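Local coordinates for protein terminase, large subunit (Bacillus phage spp1, PDB 2WBN) that drives viral DNA into empty capsids as an ATP-powered motor and, through its C-terminal nuclease domain, cuts the genome to begin and end packaging, at residues Leu55-Gly60 against Pro115-Ala120; Asp82-His87 against Ala95-Lys100. All coordinates share one frame; numbering follows the deposited sequence.

Contact 1: residues Leu55-Gly60 against Pro115-Ala120; sequences LDFGYG and PRSIDA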
ATOM      1  N   LEU A  55       2.833   3.000  -4.458  1.00 44.91           N
ATOM      2  CA  LEU A  55       1.938   3.704  -5.365  1.00 44.55           C
ATOM      3  C   LEU A  55       1.526   2.780  -6.484  1.00 44.47           C
ATOM      4  O   LEU A  55       2.375   2.207  -7.162  1.00 44.81           O
ATOM      5  CB  LEU A  55       2.619   4.955  -5.928  1.00 44.78           C
ATOM      6  CG  LEU A  55       1.837   5.720  -6.998  1.00 43.59           C
ATOM      7  CD1 LEU A  55       0.512   6.235  -6.475  1.00 44.92           C
ATOM      8  CD2 LEU A  55       2.682   6.858  -7.527  1.00 44.28           C
ATOM      9  N   ASP A  56       0.218   2.623  -6.649  1.00 44.47           N
ATOM     10  CA  ASP A  56      -0.355   1.993  -7.793  1.00 45.19           C
ATOM     11  C   ASP A  56      -1.062   3.070  -8.615  1.00 45.01           C
ATOM     12  O   ASP A  56      -1.800   3.869  -8.061  1.00 45.12           O
ATOM     13  CB  ASP A  56      -1.335   0.899  -7.389  1.00 45.59           C
ATOM     14  CG  ASP A  56      -1.796   0.085  -8.591  1.00 46.49           C
ATOM     15  OD1 ASP A  56      -2.615   0.601  -9.391  1.00 47.75           O
ATOM     16  OD2 ASP A  56      -1.297  -1.047  -8.775  1.00 50.77           O
ATOM     17  N   PHE A  57      -0.832   3.084  -9.925  1.00 45.48           N
ATOM     18  CA  PHE A  57      -1.309   4.172 -10.781  1.00 45.50           C
ATOM     19  C   PHE A  57      -2.766   4.088 -11.209  1.00 46.72           C
ATOM     20  O   PHE A  57      -3.324   5.072 -11.714  1.00 46.37           O
ATOM     21  CB  PHE A  57      -0.418   4.303 -12.017  1.00 45.59           C
ATOM     22  CG  PHE A  57       0.940   4.858 -11.715  1.00 42.58           C
ATOM     23  CD1 PHE A  57       2.058   4.047 -11.756  1.00 41.69           C
ATOM     24  CD2 PHE A  57       1.093   6.193 -11.346  1.00 43.35           C
ATOM     25  CE1 PHE A  57       3.325   4.557 -11.454  1.00 42.38           C
ATOM     26  CE2 PHE A  57       2.344   6.710 -11.041  1.00 42.43           C
ATOM     27  CZ  PHE A  57       3.462   5.886 -11.088  1.00 42.22           C
ATOM     28  N   GLY A  58      -3.390   2.934 -11.020  1.00 47.00           N
ATOM     29  CA  GLY A  58      -4.742   2.753 -11.524  1.00 48.58           C
ATOM     30  C   GLY A  58      -4.673   2.458 -13.012  1.00 49.92           C
ATOM     31  O   GLY A  58      -3.657   2.679 -13.657  1.00 52.13           O
ATOM     32  N   TYR A  59      -5.763   1.959 -13.535  1.00 50.81           N
ATOM     33  CA  TYR A  59      -5.860   1.517 -14.898  1.00 50.79           C
ATOM     34  C   TYR A  59      -7.335   1.213 -15.130  1.00 51.37           C
ATOM     35  O   TYR A  59      -7.980   0.544 -14.312  1.00 51.84           O
ATOM     36  CB  TYR A  59      -4.996   0.277 -15.127  1.00 50.95           C
ATOM     37  CG  TYR A  59      -5.084  -0.285 -16.532  1.00 50.71           C
ATOM     38  CD1 TYR A  59      -4.784   0.496 -17.628  1.00 50.05           C
ATOM     39  CD2 TYR A  59      -5.475  -1.602 -16.758  1.00 51.65           C
ATOM     40  CE1 TYR A  59      -4.884  -0.013 -18.916  1.00 49.30           C
ATOM     41  CE2 TYR A  59      -5.566  -2.122 -18.055  1.00 50.16           C
ATOM     42  CZ  TYR A  59      -5.266  -1.331 -19.121  1.00 48.79           C
ATOM     43  OH  TYR A  59      -5.361  -1.847 -20.407  1.00 49.08           O
ATOM     44  N   GLY A  60      -7.878   1.728 -16.230  1.00 52.70           N
ATOM     45  CA  GLY A  60      -9.306   1.620 -16.509  1.00 53.23           C
ATOM     46  C   GLY A  60     -10.033   2.334 -15.387  1.00 53.81           C
ATOM     47  O   GLY A  60      -9.642   3.444 -15.012  1.00 54.43           O
ATOM     48  N   PRO A 115       5.837   3.002 -16.751  1.00 41.03           N
ATOM     49  CA  PRO A 115       7.176   3.622 -16.643  1.00 41.51           C
ATOM     50  C   PRO A 115       7.182   5.126 -16.934  1.00 41.14           C
ATOM     51  O   PRO A 115       7.954   5.847 -16.334  1.00 41.94           O
ATOM     52  CB  PRO A 115       8.016   2.840 -17.637  1.00 40.72           C
ATOM     53  CG  PRO A 115       7.037   2.228 -18.580  1.00 41.62           C
ATOM     54  CD  PRO A 115       5.814   1.938 -17.764  1.00 40.76           C
ATOM     55  N   ARG A 116       6.295   5.602 -17.797  1.00 41.99           N
ATOM     56  CA  ARG A 116       6.291   7.027 -18.154  1.00 42.56           C
ATOM     57  C   ARG A 116       5.538   7.864 -17.103  1.00 42.38           C
ATOM     58  O   ARG A 116       5.768   9.071 -16.996  1.00 42.64           O
ATOM     59  CB  ARG A 116       5.702   7.256 -19.541  1.00 42.55           C
ATOM     60  CG  ARG A 116       6.211   6.329 -20.671  1.00 45.89           C
ATOM     61  CD  ARG A 116       7.712   6.198 -20.732  1.00 46.83           C
ATOM     62  NE  ARG A 116       8.329   7.107 -21.671  1.00 48.92           N
ATOM     63  CZ  ARG A 116       9.038   8.192 -21.373  1.00 48.86           C
ATOM     64  NH1 ARG A 116       9.218   8.562 -20.118  1.00 52.95           N
ATOM     65  NH2 ARG A 116       9.547   8.927 -22.344  1.00 45.98           N
ATOM     66  N   SER A 117       4.646   7.237 -16.336  1.00 42.54           N
ATOM     67  CA  SER A 117       4.006   7.922 -15.198  1.00 42.08           C
ATOM     68  C   SER A 117       5.030   8.162 -14.114  1.00 41.85           C
ATOM     69  O   SER A 117       5.031   9.209 -13.480  1.00 42.30           O
ATOM     70  CB  SER A 117       2.836   7.132 -14.639  1.00 42.19           C
ATOM     71  OG  SER A 117       1.815   7.031 -15.607  1.00 43.36           O
ATOM     72  N   ILE A 118       5.894   7.180 -13.896  1.00 41.70           N
ATOM     73  CA  ILE A 118       7.044   7.337 -13.005  1.00 42.32           C
ATOM     74  C   ILE A 118       7.971   8.476 -13.469  1.00 43.31           C
ATOM     75  O   ILE A 118       8.318   9.356 -12.677  1.00 43.99           O
ATOM     76  CB  ILE A 118       7.812   6.019 -12.869  1.00 42.23           C
ATOM     77  CG1 ILE A 118       6.952   4.995 -12.115  1.00 42.57           C
ATOM     78  CG2 ILE A 118       9.140   6.230 -12.136  1.00 43.67           C
ATOM     79  CD1 ILE A 118       7.556   3.638 -12.049  1.00 43.30           C
ATOM     80  N   ASP A 119       8.334   8.463 -14.746  1.00 43.64           N
ATOM     81  CA  ASP A 119       9.157   9.526 -15.345  1.00 44.87           C
ATOM     82  C   ASP A 119       8.478  10.885 -15.124  1.00 44.85           C
ATOM     83  O   ASP A 119       9.110  11.830 -14.678  1.00 45.51           O
ATOM     84  CB  ASP A 119       9.322   9.304 -16.854  1.00 45.03           C
ATOM     85  CG  ASP A 119      10.249   8.127 -17.211  1.00 47.19           C
ATOM     86  OD1 ASP A 119      11.057   7.671 -16.380  1.00 50.90           O
ATOM     87  OD2 ASP A 119      10.181   7.668 -18.370  1.00 48.29           O
ATOM     88  N   ALA A 120       7.186  10.963 -15.440  1.00 45.04           N
ATOM     89  CA  ALA A 120       6.392  12.186 -15.255  1.00 45.14           C
ATOM     90  C   ALA A 120       6.463  12.749 -13.833  1.00 45.18           C
ATOM     91  O   ALA A 120       6.718  13.938 -13.648  1.00 44.46           O
ATOM     92  CB  ALA A 120       4.929  11.936 -15.633  1.00 45.00           C
TER

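Contact 2: residues Asp82-His87 against Ala95-Lys100; sequences DELVDH and ADFVRK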
ATOM      1  N   ASP A  82      -0.962   7.081   6.185  1.00 45.08           N
ATOM      2  CA  ASP A  82      -1.750   7.896   5.300  1.00 45.03           C
ATOM      3  C   ASP A  82      -1.972   7.186   3.961  1.00 45.27           C
ATOM      4  O   ASP A  82      -1.394   6.135   3.695  1.00 45.19           O
ATOM      5  CB  ASP A  82      -1.054   9.242   5.114  1.00 45.15           C
ATOM      6  CG  ASP A  82      -2.019  10.393   4.883  1.00 45.59           C
ATOM      7  OD1 ASP A  82      -3.226  10.161   4.660  1.00 47.96           O
ATOM      8  OD2 ASP A  82      -1.555  11.555   4.920  1.00 47.19           O
ATOM      9  N   GLU A  83      -2.850   7.768   3.148  1.00 45.48           N
ATOM     10  CA  GLU A  83      -3.217   7.218   1.856  1.00 45.79           C
ATOM     11  C   GLU A  83      -3.801   8.325   0.969  1.00 45.62           C
ATOM     12  O   GLU A  83      -4.250   9.369   1.462  1.00 45.90           O
ATOM     13  CB  GLU A  83      -4.262   6.107   2.032  1.00 45.77           C
ATOM     14  CG  GLU A  83      -5.633   6.647   2.434  1.00 47.72           C
ATOM     15  CD  GLU A  83      -6.678   5.601   2.756  1.00 48.42           C
ATOM     16  OE1 GLU A  83      -6.336   4.415   2.926  1.00 51.28           O
ATOM     17  OE2 GLU A  83      -7.875   5.978   2.843  1.00 47.61           O
ATOM     18  N   LEU A  84      -3.801   8.075  -0.336  1.00 45.16           N
ATOM     19  CA  LEU A  84      -4.586   8.839  -1.287  1.00 44.92           C
ATOM     20  C   LEU A  84      -5.122   7.847  -2.303  1.00 44.79           C
ATOM     21  O   LEU A  84      -4.349   7.158  -2.974  1.00 45.85           O
ATOM     22  CB  LEU A  84      -3.749   9.919  -1.991  1.00 45.68           C
ATOM     23  CG  LEU A  84      -4.468  10.823  -2.999  1.00 45.61           C
ATOM     24  CD1 LEU A  84      -5.493  11.771  -2.333  1.00 47.92           C
ATOM     25  CD2 LEU A  84      -3.447  11.624  -3.805  1.00 48.20           C
ATOM     26  N   VAL A  85      -6.442   7.780  -2.413  1.00 44.37           N
ATOM     27  CA  VAL A  85      -7.123   6.945  -3.397  1.00 44.61           C
ATOM     28  C   VAL A  85      -7.952   7.853  -4.302  1.00 45.01           C
ATOM     29  O   VAL A  85      -8.835   8.584  -3.834  1.00 45.99           O
ATOM     30  CB  VAL A  85      -7.989   5.872  -2.718  1.00 44.80           C
ATOM     31  CG1 VAL A  85      -8.694   4.985  -3.773  1.00 44.36           C
ATOM     32  CG2 VAL A  85      -7.123   5.008  -1.760  1.00 46.43           C
ATOM     33  N   ASP A  86      -7.684   7.792  -5.601  1.00 45.43           N
ATOM     34  CA  ASP A  86      -8.309   8.677  -6.572  1.00 45.78           C
ATOM     35  C   ASP A  86      -8.657   7.918  -7.841  1.00 44.89           C
ATOM     36  O   ASP A  86      -7.756   7.447  -8.558  1.00 43.36           O
ATOM     37  CB  ASP A  86      -7.293   9.779  -6.870  1.00 46.99           C
ATOM     38  CG  ASP A  86      -7.871  10.941  -7.590  1.00 52.00           C
ATOM     39  OD1 ASP A  86      -9.067  10.902  -7.963  1.00 56.17           O
ATOM     40  OD2 ASP A  86      -7.088  11.926  -7.788  1.00 58.92           O
ATOM     41  N   HIS A  87      -9.959   7.816  -8.118  1.00 44.24           N
ATOM     42  CA  HIS A  87     -10.450   7.209  -9.340  1.00 44.68           C
ATOM     43  C   HIS A  87     -10.248   8.091 -10.563  1.00 45.00           C
ATOM     44  O   HIS A  87     -10.233   7.596 -11.665  1.00 45.42           O
ATOM     45  CB  HIS A  87     -11.928   6.825  -9.208  1.00 44.09           C
ATOM     46  CG  HIS A  87     -12.146   5.641  -8.322  1.00 45.21           C
ATOM     47  ND1 HIS A  87     -12.274   5.754  -6.954  1.00 46.31           N
ATOM     48  CD2 HIS A  87     -12.196   4.314  -8.599  1.00 46.66           C
ATOM     49  CE1 HIS A  87     -12.393   4.550  -6.425  1.00 48.69           C
ATOM     50  NE2 HIS A  87     -12.355   3.658  -7.399  1.00 44.89           N
ATOM     51  N   ALA A  95       1.333  14.382  -6.739  1.00 45.62           N
ATOM     52  CA  ALA A  95       2.563  15.073  -6.333  1.00 45.44           C
ATOM     53  C   ALA A  95       2.256  16.208  -5.354  1.00 45.62           C
ATOM     54  O   ALA A  95       2.936  16.350  -4.346  1.00 45.49           O
ATOM     55  CB  ALA A  95       3.329  15.607  -7.570  1.00 44.72           C
ATOM     56  N   ASP A  96       1.218  16.995  -5.622  1.00 46.07           N
ATOM     57  CA  ASP A  96       0.819  18.058  -4.690  1.00 46.86           C
ATOM     58  C   ASP A  96       0.542  17.514  -3.276  1.00 46.62           C
ATOM     59  O   ASP A  96       0.982  18.098  -2.284  1.00 46.26           O
ATOM     60  CB  ASP A  96      -0.376  18.857  -5.234  1.00 47.13           C
ATOM     61  CG  ASP A  96      -0.004  19.715  -6.445  1.00 49.69           C
ATOM     62  OD1 ASP A  96       1.185  19.699  -6.853  1.00 52.19           O
ATOM     63  OD2 ASP A  96      -0.892  20.407  -7.006  1.00 52.36           O
ATOM     64  N   PHE A  97      -0.154  16.386  -3.195  1.00 46.18           N
ATOM     65  CA  PHE A  97      -0.462  15.745  -1.917  1.00 46.67           C
ATOM     66  C   PHE A  97       0.807  15.297  -1.205  1.00 46.85           C
ATOM     67  O   PHE A  97       0.976  15.526   0.003  1.00 46.76           O
ATOM     68  CB  PHE A  97      -1.406  14.543  -2.116  1.00 46.54           C
ATOM     69  CG  PHE A  97      -1.655  13.766  -0.866  1.00 47.11           C
ATOM     70  CD1 PHE A  97      -2.586  14.215   0.069  1.00 47.78           C
ATOM     71  CD2 PHE A  97      -0.957  12.600  -0.604  1.00 48.06           C
ATOM     72  CE1 PHE A  97      -2.822  13.501   1.238  1.00 47.78           C
ATOM     73  CE2 PHE A  97      -1.182  11.885   0.571  1.00 47.69           C
ATOM     74  CZ  PHE A  97      -2.122  12.338   1.487  1.00 48.22           C
ATOM     75  N   VAL A  98       1.713  14.685  -1.964  1.00 47.42           N
ATOM     76  CA  VAL A  98       2.978  14.197  -1.428  1.00 48.19           C
ATOM     77  C   VAL A  98       3.833  15.365  -0.939  1.00 49.19           C
ATOM     78  O   VAL A  98       4.324  15.359   0.198  1.00 49.12           O
ATOM     79  CB  VAL A  98       3.715  13.308  -2.480  1.00 48.40           C
ATOM     80  CG1 VAL A  98       5.184  13.122  -2.120  1.00 47.71           C
ATOM     81  CG2 VAL A  98       3.014  11.960  -2.579  1.00 47.08           C
ATOM     82  N   ARG A  99       3.981  16.391  -1.781  1.00 50.46           N
ATOM     83  CA  ARG A  99       4.698  17.605  -1.376  1.00 51.42           C
ATOM     84  C   ARG A  99       4.043  18.303  -0.177  1.00 51.63           C
ATOM     85  O   ARG A  99       4.719  18.597   0.810  1.00 51.60           O
ATOM     86  CB  ARG A  99       4.850  18.583  -2.554  1.00 51.79           C
ATOM     87  CG  ARG A  99       6.008  18.256  -3.498  1.00 54.09           C
ATOM     88  CD  ARG A  99       6.351  19.452  -4.392  1.00 56.40           C
ATOM     89  NE  ARG A  99       5.192  19.824  -5.194  1.00 58.91           N
ATOM     90  CZ  ARG A  99       4.821  19.214  -6.316  1.00 62.32           C
ATOM     91  NH1 ARG A  99       3.730  19.619  -6.951  1.00 63.58           N
ATOM     92  NH2 ARG A  99       5.524  18.195  -6.811  1.00 64.10           N
ATOM     93  N   LYS A 100       2.731  18.539  -0.251  1.00 52.16           N
ATOM     94  CA  LYS A 100       1.985  19.222   0.824  1.00 52.46           C
ATOM     95  C   LYS A 100       2.258  18.596   2.198  1.00 52.51           C
ATOM     96  O   LYS A 100       2.463  19.309   3.178  1.00 52.54           O
ATOM     97  CB  LYS A 100       0.481  19.210   0.539  1.00 52.88           C
ATOM     98  CG  LYS A 100      -0.327  20.309   1.214  1.00 55.15           C
ATOM     99  CD  LYS A 100      -1.787  19.860   1.467  1.00 57.77           C
ATOM    100  CE  LYS A 100      -2.749  21.045   1.639  1.00 59.52           C
ATOM    101  NZ  LYS A 100      -3.897  20.729   2.564  1.00 60.99           N
TER

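Contact 1: residues Leu55-Gly60 against Pro115-Ala120
F57 carries the apolar part of this contact, its ring reaching helix 115-124 through S117 and I118. S117 makes a CH-pi contact: its CB stands over one face, 3.7 Å from the centroid of the F57 ring and only 14° off the ring normal. On the opposite face lies L55 CG, two residues back in the chain, displaced toward the rim, so the ring is sandwiched between its own segment and the helix. I118 comes to the edge instead. Its CG1 lies 3.7 Å from CE1 of F57, near the ring plane, and the two side chains cross at about a right angle. With CG anti to its own carbonyl carbon (chi1 -71°), F57 sends the ring toward the helix. Serine suits its place because CB alone meets the ring, while OG turns to a hydrogen bond with E114.

The setting is the RNase H-like fold, where strand 51-56 and the neighbouring parallel strand 108-110 bring the first catalytic aspartate, D56, beside D111; both bind manganese.

Polar bonds shape the turn that follows. D56 OD1 accepts from G58 N at 2.9 Å, forming an Asx turn; the amide approaches on the anti side, tilted somewhat out of the carboxylate plane, and the N-H...O angle is 162°. OD2 of D56 is hydrogen-bonded to Y197 OH, and F57 N bonds to D111 OD2. Glycine suits position 58 because its backbone there leaves no room for a beta carbon beside the F57 carbonyl oxygen.

Contact 2: residues Asp82-His87 against Ala95-Lys100
D82 OD2 is hydrogen-bonded to Y103 OH and also lies 3.6 Å from F97 CZ, while the other oxygen, OD1, accepts the backbone N-H of E83 at 2.9 Å. That N-H comes from above the carboxylate plane, 36° out of it. Held at both oxygens, the carboxylate sets its CG in the ring plane of F97, at the edge, with the two flat groups 70° apart. The backbone O of E83 also approaches this end of the ring, 3.7 Å from F97 CZ.

L84 supplies the apolar half. Its CB sits over one face of the F97 ring, 4.0 Å above the plane and offset toward the rim, and its CD2 comes to 3.9 Å from F97 CB; the leucine and the phenylalanine lie alongside one another, pointing opposite ways. With CG anti to the backbone N (chi1 175°), F97 slants its ring from the helix toward the strand and its D82 end. F66, on the adjacent strand 64-72, touches L84 and F97.

This is helix-on-sheet packing in the RNase H-like fold: helix 91-100 lies over strand 77-86, the last of three antiparallel strands, and the axes of 82-86 and 95-100 run nearly antiparallel, 10.2 Å apart at closest approach. E83 points away from the helix, and its carboxylate takes backbone N-H groups of N162 and I163 at the start of helix 161-169.

Phenylalanine is apt at this border, since its face accepts leucine while its CZ end, whose C-H is slightly positive, probably tolerates the oxygens of D82 and E83, which approach obliquely.

How the contacts relate
Both contacts join the mixed central sheet of the nuclease domain to a helix, and their centres lie 14 Å apart; the nearest atoms are about 5 Å from each other, without touching. Along the chain, both segments of contact 2 fall between those of contact 1: strand 51-56 comes first, then strands 64-72 and 77-86, helix 91-100, strand 108-110 and helix 115-124. Strand 64-72 lies between the two contact strands in the sheet. Helix 91-100 ties the regions together, since its L91 touches F57 and S117. Contact 1 includes D56 and lies beside D111, both manganese ligands, whereas contact 2 packs helix 91-100 on strand 77-86, two places from strand 51-56 in the sheet.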